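Local coordinates for protein GDP-mannose-dependent alpha-(1-6)-phosphatidylinositol monomannoside mannosyltransferase (Corynebacterium glutamicum, PDB 3OKP) that is a glycosyltransferase of the GT-B fold, built from two Rossmann-like domains, and holds guanosine-5'-diphosphate-alpha-D-mannose in one of them, at residues F28-Q32 and M368-T373; L297-A301 and G355-V359; P305-T310 and T322-E327. All coordinates share one frame; numbering follows the deposited sequence.

How the contacts relate
Contacts 2 and 3 belong to the same Rossmann-like domain, whereas contact 1 lies in the other half of the GT-B fold. Helix 294-301, used by contact 2, leads into strand 306-308 of contact 3, and their centres are 13 Å apart. The two touch directly: Gln300 OE1 meets Thr322 OG1 at 2.7 Å in a probable hydrogen bond, and Ala299 packs on Val306. Contact 1 is about 19 Å from contact 2 and 28 Å from contact 3, centre to centre. Its segments enclose both others along the chain, because helix 365-377, following helix 345-362, returns the C-terminal end to helix 20-29 of the N-terminal domain.

Contact 1. Residues F28-Q32 and M368-T373; sequences FIATQ and MGERLT
The ring of Phe28 presents its edge to the backbone of helix 365-377, where Met368 O lies 3.5 Å from Phe28 CE1 and near the ring plane. Beside this approach, Met368 CB lies 3.9 Å from Phe28 CE1, and the Met368 chain, bent at chi2 and chi3, brings Met368 CE near Phe28 CZ. Leu372 reaches the same ring through CD2, 3.7 Å from Phe28 CD1; its CG stands anti to the backbone N (chi1 -179°), and CD2 also touches Gln32 CG.

Thr31 comes down on Gly369, where the absence of a side chain lets Thr31 OG1 approach Gly369 CA to 3.4 Å. Gln32 folds back at chi2 (-62°), so that its amide lies against the helix. There Gln32 NE2 donates a nearly straight bond of 3.1 Å to Thr31 OG1, in the amide plane, and a weak, bent one to Gly369 O. That carbonyl already receives Thr373 N and Thr373 OG1 from opposite faces of its plane.

Trp365 meets Phe28 edge-to-face, and Trp91 of strand 89-92 touches both Phe28 and Leu372. As in many GT-B glycosyltransferases, the C-terminal helix crosses back to pack on the N-terminal Rossmann-like domain.

Contact 2. Residues L297-A301 and G355-V359; sequences LEAQA and GRAHV. With GDD (guanosine-5'-diphosphate-alpha-D-mannose), chain B.
Helices 294-301 and 345-362 meet at a steep angle, the N-to-C directions of segments 297-301 and 355-359 being 116° apart and their axes 7.9 Å at closest approach. Gly355 sits closely against Gln300, their CA atoms 4.2 Å apart, and Gln300 CB rests on the glycine backbone.

Val359 fills the angle between the helices with both methyls: Val359 CG1 lies 3.6 Å from Leu297 O and also touches Gln300 CB, while CG2 packs on Ala301 CA and CB. Polar side chains flank Val359. Gln300 runs out straight beyond CG, bringing OE1 to 3.3 Å from His358 ND1, which donates a hydrogen bond from above the amide carbonyl plane; ring and amide planes are 33° apart. The same oxygen also accepts from Thr322 OG1, and NE2 is held by Tyr296 O and Thr317 O, so the amide is fixed at both ends. Arg356 bends at chi2 (67°), turning its guanidinium back to the C-terminal end of helix 294-301, where Arg356 NH1 donates to Ala301 O at 2.9 Å. Its NH2 bonds Val174 O, tying in the connection from the N-terminal domain.

Glu298 leaves the helix on the side away from helix 345-362. Its carboxylate grips the ribose of guanosine-5'-diphosphate-alpha-D-mannose: Glu298 OE1 accepts from O2' at 2.8 Å and Glu298 OE2 from O3' at 2.7 Å. The chemistry is thus divided: one flank of this short helix binds the nucleotide's ribose diol, while the other is fastened to helix 345-362 by a bond from the His358 imidazole to an amide oxygen and a cationic group at a helix carbonyl.

Contact 3. Residues P305-T310 and T322-E327; sequences PVIAGT and TGLVVE
Strands 306-308 and 323-325 run parallel, closest to each other where Val306 faces Gly323. Leu324 N donates to Val306 O, Ala308 N to Leu324 O at 2.7 Å, and Val326 N to Ala308 O at 3.0 Å; the bond from Ala308 N is almost straight, at 171°. Val306 N to Thr322 O, at 3.4 Å, is weak. The bare CA of Gly323 lets Val306 O come within 3.0 Å of it. On the Ile307 and Leu324 face, Ile307 CG2 meets Val326 CG1 at 3.7 Å, making a tight apolar contact beside the ladder.

Beyond Ala308 the pairing loosens toward solvent, with Thr310 and Glu327 partly exposed and Val325 exposed. Thr310 N is 3.7 Å from Val326 O. A water lies between Thr310 N, from which it accepts weakly, and Glu327 OE2, 2.9 Å away. Glu327 bends at chi2 (60°), carrying its carboxylate back to Thr310; Thr310 OG1 donates to Glu327 OE1 at 2.7 Å from above the carboxylate plane. Gly309 O is the exception here, buried near Val325 CG1 with no polar partner in the model.

Strand 323-325 forms an outer edge of the six-stranded parallel sheet. Strand 306-308 is bonded on its other side to strand 275-278, through backbone hydrogen bonds of Ile307 with Phe276 and Met278. Helix 294-301 packs against Val306 and Ala308, and on the face of Ile307 and Leu324 the sheet is backed by Leu338 of helix 331-342 and Arg347 of helix 345-362.

Contact 1. Residues F28-Q32 and M368-T373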
ATOM      1  N   PHE A  28      10.392  -5.154  -0.621  1.00 10.77           N
ATOM      2  CA  PHE A  28      10.369  -6.621  -0.634  1.00 10.68           C
ATOM      3  C   PHE A  28      11.734  -7.234  -0.956  1.00 10.64           C
ATOM      4  O   PHE A  28      12.143  -8.209  -0.318  1.00 10.78           O
ATOM      5  CB  PHE A  28       9.289  -7.172  -1.575  1.00 10.37           C
ATOM      6  CG  PHE A  28       8.007  -7.525  -0.877  1.00 10.29           C
ATOM      7  CD1 PHE A  28       7.974  -8.549   0.068  1.00 10.34           C
ATOM      8  CD2 PHE A  28       6.831  -6.843  -1.166  1.00 10.19           C
ATOM      9  CE1 PHE A  28       6.794  -8.880   0.725  1.00 10.86           C
ATOM     10  CE2 PHE A  28       5.642  -7.167  -0.514  1.00 10.56           C
ATOM     11  CZ  PHE A  28       5.623  -8.188   0.433  1.00 10.69           C
ATOM     12  N   ILE A  29      12.435  -6.660  -1.935  1.00 10.60           N
ATOM     13  CA  ILE A  29      13.771  -7.145  -2.319  1.00 10.84           C
ATOM     14  C   ILE A  29      14.757  -7.023  -1.149  1.00 11.18           C
ATOM     15  O   ILE A  29      15.577  -7.919  -0.920  1.00 11.32           O
ATOM     16  CB  ILE A  29      14.318  -6.422  -3.588  1.00 10.70           C
ATOM     17  CG1 ILE A  29      13.513  -6.824  -4.829  1.00 10.52           C
ATOM     18  CG2 ILE A  29      15.789  -6.755  -3.813  1.00 11.25           C
ATOM     19  CD1 ILE A  29      13.686  -5.884  -6.030  1.00 10.52           C
ATOM     20  N   ALA A  30      14.646  -5.926  -0.403  1.00 11.37           N
ATOM     21  CA  ALA A  30      15.516  -5.648   0.741  1.00 11.89           C
ATOM     22  C   ALA A  30      15.392  -6.673   1.877  1.00 12.08           C
ATOM     23  O   ALA A  30      16.292  -6.792   2.705  1.00 12.51           O
ATOM     24  CB  ALA A  30      15.273  -4.228   1.259  1.00 12.07           C
ATOM     25  N   THR A  31      14.285  -7.417   1.901  1.00 12.03           N
ATOM     26  CA  THR A  31      14.062  -8.460   2.912  1.00 12.25           C
ATOM     27  C   THR A  31      14.780  -9.770   2.577  1.00 12.47           C
ATOM     28  O   THR A  31      14.914 -10.648   3.435  1.00 12.76           O
ATOM     29  CB  THR A  31      12.557  -8.769   3.112  1.00 12.18           C
ATOM     30  OG1 THR A  31      12.009  -9.330   1.911  1.00 11.95           O
ATOM     31  CG2 THR A  31      11.776  -7.516   3.499  1.00 11.95           C
ATOM     32  N   GLN A  32      15.238  -9.898   1.334  1.00 12.24           N
ATOM     33  CA  GLN A  32      15.874 -11.130   0.866  1.00 12.51           C
ATOM     34  C   GLN A  32      17.398 -11.048   0.911  1.00 12.95           C
ATOM     35  O   GLN A  32      17.967  -9.963   1.042  1.00 12.95           O
ATOM     36  CB  GLN A  32      15.407 -11.463  -0.559  1.00 12.01           C
ATOM     37  CG  GLN A  32      13.886 -11.550  -0.723  1.00 11.58           C
ATOM     38  CD  GLN A  32      13.268 -12.656   0.117  1.00 11.91           C
ATOM     39  OE1 GLN A  32      13.513 -13.840  -0.117  1.00 12.13           O
ATOM     40  NE2 GLN A  32      12.464 -12.272   1.103  1.00 12.04           N
ATOM     41  N   MET A 368       6.269  -9.961   6.379  1.00 14.31           N
ATOM     42  CA  MET A 368       6.024 -10.034   4.937  1.00 14.01           C
ATOM     43  C   MET A 368       7.237 -10.554   4.172  1.00 13.59           C
ATOM     44  O   MET A 368       7.090 -11.296   3.201  1.00 13.36           O
ATOM     45  CB  MET A 368       5.567  -8.681   4.378  1.00 13.91           C
ATOM     46  CG  MET A 368       4.172  -8.234   4.839  1.00 14.80           C
ATOM     47  SD  MET A 368       2.860  -9.474   4.692  1.00 16.79           S
ATOM     48  CE  MET A 368       2.929  -9.874   2.955  1.00 15.71           C
ATOM     49  N   GLY A 369       8.429 -10.162   4.621  1.00 13.66           N
ATOM     50  CA  GLY A 369       9.682 -10.672   4.066  1.00 13.44           C
ATOM     51  C   GLY A 369       9.786 -12.182   4.170  1.00 13.62           C
ATOM     52  O   GLY A 369      10.254 -12.844   3.241  1.00 13.40           O
ATOM     53  N   GLU A 370       9.340 -12.725   5.302  1.00 14.02           N
ATOM     54  CA  GLU A 370       9.290 -14.171   5.512  1.00 14.46           C
ATOM     55  C   GLU A 370       8.335 -14.856   4.538  1.00 14.35           C
ATOM     56  O   GLU A 370       8.642 -15.934   4.020  1.00 14.33           O
ATOM     57  CB  GLU A 370       8.909 -14.504   6.957  1.00 15.10           C
ATOM     58  CG  GLU A 370      10.043 -14.327   7.951  1.00 15.42           C
ATOM     59  N   ARG A 371       7.186 -14.224   4.291  1.00 14.20           N
ATOM     60  CA  ARG A 371       6.231 -14.703   3.287  1.00 14.35           C
ATOM     61  C   ARG A 371       6.861 -14.789   1.897  1.00 13.68           C
ATOM     62  O   ARG A 371       6.659 -15.774   1.185  1.00 13.61           O
ATOM     63  CB  ARG A 371       4.988 -13.811   3.230  1.00 14.29           C
ATOM     64  CG  ARG A 371       4.018 -13.976   4.394  1.00 16.32           C
ATOM     65  CD  ARG A 371       2.711 -13.273   4.068  1.00 18.20           C
ATOM     66  NE  ARG A 371       1.749 -13.301   5.166  1.00 20.33           N
ATOM     67  CZ  ARG A 371       0.517 -12.800   5.092  1.00 21.32           C
ATOM     68  NH1 ARG A 371       0.088 -12.235   3.970  1.00 21.77           N
ATOM     69  NH2 ARG A 371      -0.293 -12.867   6.140  1.00 22.50           N
ATOM     70  N   LEU A 372       7.619 -13.760   1.515  1.00 13.16           N
ATOM     71  CA  LEU A 372       8.304 -13.754   0.221  1.00 12.73           C
ATOM     72  C   LEU A 372       9.385 -14.833   0.155  1.00 13.07           C
ATOM     73  O   LEU A 372       9.530 -15.510  -0.865  1.00 12.96           O
ATOM     74  CB  LEU A 372       8.895 -12.375  -0.105  1.00 12.19           C
ATOM     75  CG  LEU A 372       9.608 -12.254  -1.462  1.00 11.94           C
ATOM     76  CD1 LEU A 372       8.666 -12.560  -2.632  1.00 11.06           C
ATOM     77  CD2 LEU A 372      10.254 -10.887  -1.635  1.00 11.75           C
ATOM     78  N   THR A 373      10.130 -14.991   1.247  1.00 13.53           N
ATOM     79  CA  THR A 373      11.169 -16.018   1.335  1.00 14.25           C
ATOM     80  C   THR A 373      10.573 -17.406   1.084  1.00 14.71           C
ATOM     81  O   THR A 373      11.131 -18.193   0.317  1.00 14.71           O
ATOM     82  CB  THR A 373      11.912 -15.962   2.690  1.00 14.61           C
ATOM     83  OG1 THR A 373      12.488 -14.662   2.858  1.00 14.58           O
ATOM     84  CG2 THR A 373      13.031 -17.006   2.755  1.00 15.56           C
TER

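Contact 2. Residues L297-A301 and G355-V359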
ATOM      1  N   LEU A 297      -2.486   0.652   8.163  1.00  9.10           N
ATOM      2  CA  LEU A 297      -1.416  -0.132   8.774  1.00  9.50           C
ATOM      3  C   LEU A 297      -0.394   0.777   9.433  1.00  9.21           C
ATOM      4  O   LEU A 297       0.130   0.461  10.501  1.00  9.41           O
ATOM      5  CB  LEU A 297      -0.744  -1.025   7.724  1.00  9.85           C
ATOM      6  CG  LEU A 297      -1.682  -1.937   6.926  1.00 10.27           C
ATOM      7  CD1 LEU A 297      -0.934  -2.595   5.784  1.00 10.60           C
ATOM      8  CD2 LEU A 297      -2.336  -2.981   7.824  1.00 10.19           C
ATOM      9  N   GLU A 298      -0.125   1.912   8.787  1.00  8.94           N
ATOM     10  CA  GLU A 298       0.766   2.941   9.316  1.00  8.71           C
ATOM     11  C   GLU A 298       0.240   3.515  10.634  1.00  8.10           C
ATOM     12  O   GLU A 298       1.008   3.729  11.573  1.00  7.80           O
ATOM     13  CB  GLU A 298       0.952   4.057   8.283  1.00  8.89           C
ATOM     14  CG  GLU A 298       1.791   3.643   7.072  1.00  9.39           C
ATOM     15  CD  GLU A 298       1.770   4.661   5.940  1.00  9.82           C
ATOM     16  OE1 GLU A 298       0.995   5.644   6.005  1.00 10.15           O
ATOM     17  OE2 GLU A 298       2.534   4.470   4.974  1.00 11.71           O
ATOM     18  N   ALA A 299      -1.072   3.750  10.691  1.00  7.47           N
ATOM     19  CA  ALA A 299      -1.729   4.267  11.890  1.00  7.08           C
ATOM     20  C   ALA A 299      -1.649   3.265  13.036  1.00  7.17           C
ATOM     21  O   ALA A 299      -1.274   3.620  14.156  1.00  7.06           O
ATOM     22  CB  ALA A 299      -3.178   4.613  11.589  1.00  6.89           C
ATOM     23  N   GLN A 300      -1.993   2.013  12.743  1.00  7.25           N
ATOM     24  CA  GLN A 300      -1.905   0.930  13.723  1.00  7.54           C
ATOM     25  C   GLN A 300      -0.477   0.739  14.220  1.00  7.82           C
ATOM     26  O   GLN A 300      -0.257   0.514  15.407  1.00  8.04           O
ATOM     27  CB  GLN A 300      -2.457  -0.369  13.141  1.00  7.59           C
ATOM     28  CG  GLN A 300      -3.970  -0.376  13.004  1.00  7.76           C
ATOM     29  CD  GLN A 300      -4.479  -1.606  12.283  1.00  8.71           C
ATOM     30  OE1 GLN A 300      -4.892  -2.573  12.915  1.00  8.39           O
ATOM     31  NE2 GLN A 300      -4.441  -1.578  10.953  1.00  9.40           N
ATOM     32  N   ALA A 301       0.487   0.854  13.306  1.00  8.12           N
ATOM     33  CA  ALA A 301       1.907   0.797  13.652  1.00  8.66           C
ATOM     34  C   ALA A 301       2.333   1.931  14.594  1.00  8.78           C
ATOM     35  O   ALA A 301       3.259   1.763  15.392  1.00  9.27           O
ATOM     36  CB  ALA A 301       2.760   0.797  12.392  1.00  8.62           C
ATOM     37  N   GLY A 355      -3.581  -2.313  17.907  1.00  8.66           N
ATOM     38  CA  GLY A 355      -3.133  -1.972  16.555  1.00  8.25           C
ATOM     39  C   GLY A 355      -1.651  -2.239  16.351  1.00  8.53           C
ATOM     40  O   GLY A 355      -1.255  -2.847  15.353  1.00  8.75           O
ATOM     41  N   ARG A 356      -0.840  -1.786  17.304  1.00  8.45           N
ATOM     42  CA  ARG A 356       0.608  -1.995  17.278  1.00  8.83           C
ATOM     43  C   ARG A 356       0.972  -3.481  17.310  1.00  9.26           C
ATOM     44  O   ARG A 356       1.805  -3.935  16.528  1.00  9.44           O
ATOM     45  CB  ARG A 356       1.286  -1.231  18.427  1.00  8.78           C
ATOM     46  CG  ARG A 356       2.798  -1.460  18.564  1.00  9.31           C
ATOM     47  CD  ARG A 356       3.565  -0.891  17.381  1.00  9.07           C
ATOM     48  NE  ARG A 356       4.981  -1.246  17.414  1.00  9.96           N
ATOM     49  CZ  ARG A 356       5.889  -0.818  16.539  1.00  9.52           C
ATOM     50  NH1 ARG A 356       5.542  -0.003  15.550  1.00  8.14           N
ATOM     51  NH2 ARG A 356       7.154  -1.204  16.657  1.00  9.14           N
ATOM     52  N   ALA A 357       0.338  -4.229  18.211  1.00  9.65           N
ATOM     53  CA  ALA A 357       0.549  -5.672  18.319  1.00 10.27           C
ATOM     54  C   ALA A 357       0.142  -6.397  17.033  1.00 10.48           C
ATOM     55  O   ALA A 357       0.824  -7.330  16.597  1.00 10.59           O
ATOM     56  CB  ALA A 357      -0.212  -6.234  19.516  1.00 10.51           C
ATOM     57  N   HIS A 358      -0.961  -5.951  16.434  1.00 10.31           N
ATOM     58  CA  HIS A 358      -1.491  -6.540  15.201  1.00 10.71           C
ATOM     59  C   HIS A 358      -0.505  -6.457  14.033  1.00 10.94           C
ATOM     60  O   HIS A 358      -0.230  -7.466  13.379  1.00 11.09           O
ATOM     61  CB  HIS A 358      -2.830  -5.888  14.827  1.00 10.19           C
ATOM     62  CG  HIS A 358      -3.470  -6.463  13.601  1.00 10.48           C
ATOM     63  ND1 HIS A 358      -3.944  -5.677  12.572  1.00 11.01           N
ATOM     64  CD2 HIS A 358      -3.720  -7.745  13.240  1.00 10.84           C
ATOM     65  CE1 HIS A 358      -4.456  -6.450  11.630  1.00 10.47           C
ATOM     66  NE2 HIS A 358      -4.331  -7.708  12.011  1.00 11.00           N
ATOM     67  N   VAL A 359       0.025  -5.260  13.781  1.00 11.22           N
ATOM     68  CA  VAL A 359       0.981  -5.062  12.685  1.00 12.02           C
ATOM     69  C   VAL A 359       2.325  -5.760  12.935  1.00 12.77           C
ATOM     70  O   VAL A 359       2.947  -6.260  11.997  1.00 12.91           O
ATOM     71  CB  VAL A 359       1.191  -3.560  12.319  1.00 11.64           C
ATOM     72  CG1 VAL A 359      -0.078  -2.974  11.698  1.00 11.62           C
ATOM     73  CG2 VAL A 359       1.625  -2.749  13.527  1.00 12.37           C
TER
HETATM   74  N2  GDD B 601       5.193  11.947   2.928  0.50 13.20           N
HETATM   75  C2  GDD B 601       3.842  11.930   2.815  0.50 13.14           C
HETATM   76  N1  GDD B 601       3.137  13.073   2.988  0.50 13.31           N
HETATM   77  N3  GDD B 601       3.208  10.768   2.531  0.50 13.12           N
HETATM   78  C4  GDD B 601       1.854  10.733   2.416  0.50 13.25           C
HETATM   79  C5  GDD B 601       1.117  11.895   2.588  0.50 13.22           C
HETATM   80  C6  GDD B 601       1.786  13.079   2.880  0.50 13.31           C
HETATM   81  O6  GDD B 601       1.150  14.141   3.040  0.50 13.24           O
HETATM   82  N7  GDD B 601      -0.182  11.577   2.418  0.50 13.32           N
HETATM   83  C8  GDD B 601      -0.248  10.253   2.146  0.50 13.38           C
HETATM   84  N9  GDD B 601       0.995   9.745   2.144  0.50 13.33           N
HETATM   85  C1' GDD B 601       1.390   8.334   1.899  0.50 13.14           C
HETATM   86  C2' GDD B 601       0.972   7.450   3.063  0.50 12.76           C
HETATM   87  O2' GDD B 601       1.938   7.469   4.117  0.50 12.88           O
HETATM   88  C3' GDD B 601       0.837   6.086   2.417  0.50 12.71           C
HETATM   89  O3' GDD B 601       2.076   5.371   2.504  0.50 12.17           O
HETATM   90  C4' GDD B 601       0.507   6.373   0.956  0.50 12.90           C
HETATM   91  O4' GDD B 601       0.765   7.768   0.743  0.50 12.93           O
HETATM   92  C5' GDD B 601      -0.953   6.062   0.632  0.50 13.17           C
HETATM   93  O5' GDD B 601      -1.091   4.738   0.109  0.50 13.30           O
HETATM   94  PA  GDD B 601      -2.337   3.999   0.190  0.50 13.27           P
HETATM   95  O1A GDD B 601      -2.127   2.808  -0.130  0.50 13.01           O
HETATM   96  O2A GDD B 601      -2.783   4.023   1.364  0.50 12.88           O
HETATM   97  O3A GDD B 601      -3.341   4.567  -0.692  0.50 13.56           O
HETATM   98  PB  GDD B 601      -3.150   4.829  -2.109  0.50 13.50           P
HETATM   99  O2B GDD B 601      -2.443   3.946  -2.642  0.50 13.24           O
HETATM  100  O3B GDD B 601      -4.266   4.854  -2.670  0.50 13.27           O
HETATM  101  O1B GDD B 601      -2.530   6.118  -2.289  0.50 14.16           O

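Contact 3. Residues P305-T310 and T322-E327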
ATOM      1  N   PRO A 305      -5.829   4.292  17.181  1.00  7.48           N
ATOM      2  CA  PRO A 305      -7.103   3.668  16.797  1.00  7.60           C
ATOM      3  C   PRO A 305      -7.521   4.055  15.377  1.00  7.38           C
ATOM      4  O   PRO A 305      -7.342   5.204  14.975  1.00  7.28           O
ATOM      5  CB  PRO A 305      -8.102   4.252  17.804  1.00  7.55           C
ATOM      6  CG  PRO A 305      -7.283   4.626  18.979  1.00  7.97           C
ATOM      7  CD  PRO A 305      -5.951   5.055  18.438  1.00  7.65           C
ATOM      8  N   VAL A 306      -8.070   3.102  14.630  1.00  7.47           N
ATOM      9  CA  VAL A 306      -8.399   3.333  13.225  1.00  7.64           C
ATOM     10  C   VAL A 306      -9.900   3.288  12.950  1.00  7.82           C
ATOM     11  O   VAL A 306     -10.602   2.405  13.433  1.00  8.05           O
ATOM     12  CB  VAL A 306      -7.657   2.328  12.297  1.00  7.72           C
ATOM     13  CG1 VAL A 306      -8.196   2.383  10.867  1.00  7.90           C
ATOM     14  CG2 VAL A 306      -6.164   2.603  12.307  1.00  7.72           C
ATOM     15  N   ILE A 307     -10.382   4.262  12.186  1.00  7.96           N
ATOM     16  CA  ILE A 307     -11.681   4.149  11.538  1.00  8.19           C
ATOM     17  C   ILE A 307     -11.418   4.002  10.038  1.00  8.54           C
ATOM     18  O   ILE A 307     -10.818   4.878   9.407  1.00  8.44           O
ATOM     19  CB  ILE A 307     -12.626   5.337  11.855  1.00  8.20           C
ATOM     20  CG1 ILE A 307     -12.976   5.350  13.349  1.00  8.42           C
ATOM     21  CG2 ILE A 307     -13.900   5.257  11.003  1.00  7.84           C
ATOM     22  CD1 ILE A 307     -13.759   6.560  13.809  1.00  8.43           C
ATOM     23  N   ALA A 308     -11.832   2.862   9.493  1.00  8.87           N
ATOM     24  CA  ALA A 308     -11.636   2.545   8.082  1.00  9.30           C
ATOM     25  C   ALA A 308     -12.972   2.540   7.348  1.00  9.66           C
ATOM     26  O   ALA A 308     -14.036   2.469   7.971  1.00  9.81           O
ATOM     27  CB  ALA A 308     -10.932   1.199   7.936  1.00  9.40           C
ATOM     28  N   GLY A 309     -12.908   2.629   6.022  1.00  9.98           N
ATOM     29  CA  GLY A 309     -14.103   2.591   5.183  1.00 10.35           C
ATOM     30  C   GLY A 309     -14.440   1.194   4.697  1.00 10.66           C
ATOM     31  O   GLY A 309     -13.720   0.230   4.978  1.00 10.71           O
ATOM     32  N   THR A 310     -15.545   1.094   3.966  1.00 10.89           N
ATOM     33  CA  THR A 310     -16.050  -0.188   3.476  1.00 11.28           C
ATOM     34  C   THR A 310     -15.459  -0.581   2.120  1.00 11.13           C
ATOM     35  O   THR A 310     -15.676  -1.699   1.655  1.00 11.67           O
ATOM     36  CB  THR A 310     -17.587  -0.171   3.346  1.00 11.52           C
ATOM     37  OG1 THR A 310     -17.980   0.943   2.533  1.00 12.15           O
ATOM     38  CG2 THR A 310     -18.252  -0.066   4.719  1.00 11.93           C
ATOM     39  N   THR A 322      -8.706  -3.447  16.896  1.00 11.12           N
ATOM     40  CA  THR A 322      -7.789  -2.381  16.476  1.00 10.89           C
ATOM     41  C   THR A 322      -8.465  -1.190  15.800  1.00 10.82           C
ATOM     42  O   THR A 322      -7.914  -0.082  15.774  1.00 10.47           O
ATOM     43  CB  THR A 322      -6.677  -2.915  15.534  1.00 10.86           C
ATOM     44  OG1 THR A 322      -7.216  -3.148  14.226  1.00 10.71           O
ATOM     45  CG2 THR A 322      -6.063  -4.199  16.076  1.00 11.01           C
ATOM     46  N   GLY A 323      -9.649  -1.423  15.241  1.00 10.92           N
ATOM     47  CA  GLY A 323     -10.306  -0.415  14.424  1.00 10.89           C
ATOM     48  C   GLY A 323     -11.776  -0.675  14.176  1.00 11.25           C
ATOM     49  O   GLY A 323     -12.304  -1.729  14.533  1.00 11.20           O
ATOM     50  N   LEU A 324     -12.430   0.305  13.561  1.00 11.37           N
ATOM     51  CA  LEU A 324     -13.839   0.210  13.216  1.00 11.87           C
ATOM     52  C   LEU A 324     -14.019   0.441  11.723  1.00 11.90           C
ATOM     53  O   LEU A 324     -13.297   1.236  11.117  1.00 11.47           O
ATOM     54  CB  LEU A 324     -14.656   1.229  14.020  1.00 11.99           C
ATOM     55  CG  LEU A 324     -14.708   1.029  15.542  1.00 12.88           C
ATOM     56  CD1 LEU A 324     -14.857   2.357  16.277  1.00 13.00           C
ATOM     57  CD2 LEU A 324     -15.815   0.055  15.938  1.00 13.92           C
ATOM     58  N   VAL A 325     -14.973  -0.273  11.133  1.00 12.33           N
ATOM     59  CA  VAL A 325     -15.310  -0.110   9.722  1.00 12.52           C
ATOM     60  C   VAL A 325     -16.672   0.576   9.630  1.00 12.92           C
ATOM     61  O   VAL A 325     -17.637   0.140  10.261  1.00 13.08           O
ATOM     62  CB  VAL A 325     -15.315  -1.472   8.969  1.00 12.85           C
ATOM     63  CG1 VAL A 325     -15.792  -1.310   7.525  1.00 12.82           C
ATOM     64  CG2 VAL A 325     -13.927  -2.107   8.999  1.00 12.60           C
ATOM     65  N   VAL A 326     -16.738   1.660   8.859  1.00 13.03           N
ATOM     66  CA  VAL A 326     -17.977   2.418   8.706  1.00 13.46           C
ATOM     67  C   VAL A 326     -18.172   2.890   7.261  1.00 13.56           C
ATOM     68  O   VAL A 326     -17.200   3.108   6.535  1.00 13.38           O
ATOM     69  CB  VAL A 326     -18.040   3.615   9.707  1.00 13.30           C
ATOM     70  CG1 VAL A 326     -17.137   4.769   9.263  1.00 13.42           C
ATOM     71  CG2 VAL A 326     -19.475   4.092   9.904  1.00 13.98           C
ATOM     72  N   GLU A 327     -19.431   3.022   6.848  1.00 13.78           N
ATOM     73  CA  GLU A 327     -19.755   3.659   5.578  1.00 14.22           C
ATOM     74  C   GLU A 327     -19.652   5.171   5.747  1.00 14.00           C
ATOM     75  O   GLU A 327     -20.376   5.763   6.550  1.00 14.03           O
ATOM     76  CB  GLU A 327     -21.156   3.254   5.095  1.00 14.74           C
ATOM     77  CG  GLU A 327     -21.486   3.711   3.672  1.00 15.62           C
ATOM     78  CD  GLU A 327     -20.534   3.139   2.633  1.00 16.65           C
ATOM     79  OE1 GLU A 327     -20.476   1.899   2.494  1.00 17.20           O
ATOM     80  OE2 GLU A 327     -19.844   3.931   1.952  1.00 16.92           O
TER
HETATM   81  O   HOH W   1     -17.195   4.017   3.170  1.00 16.77           O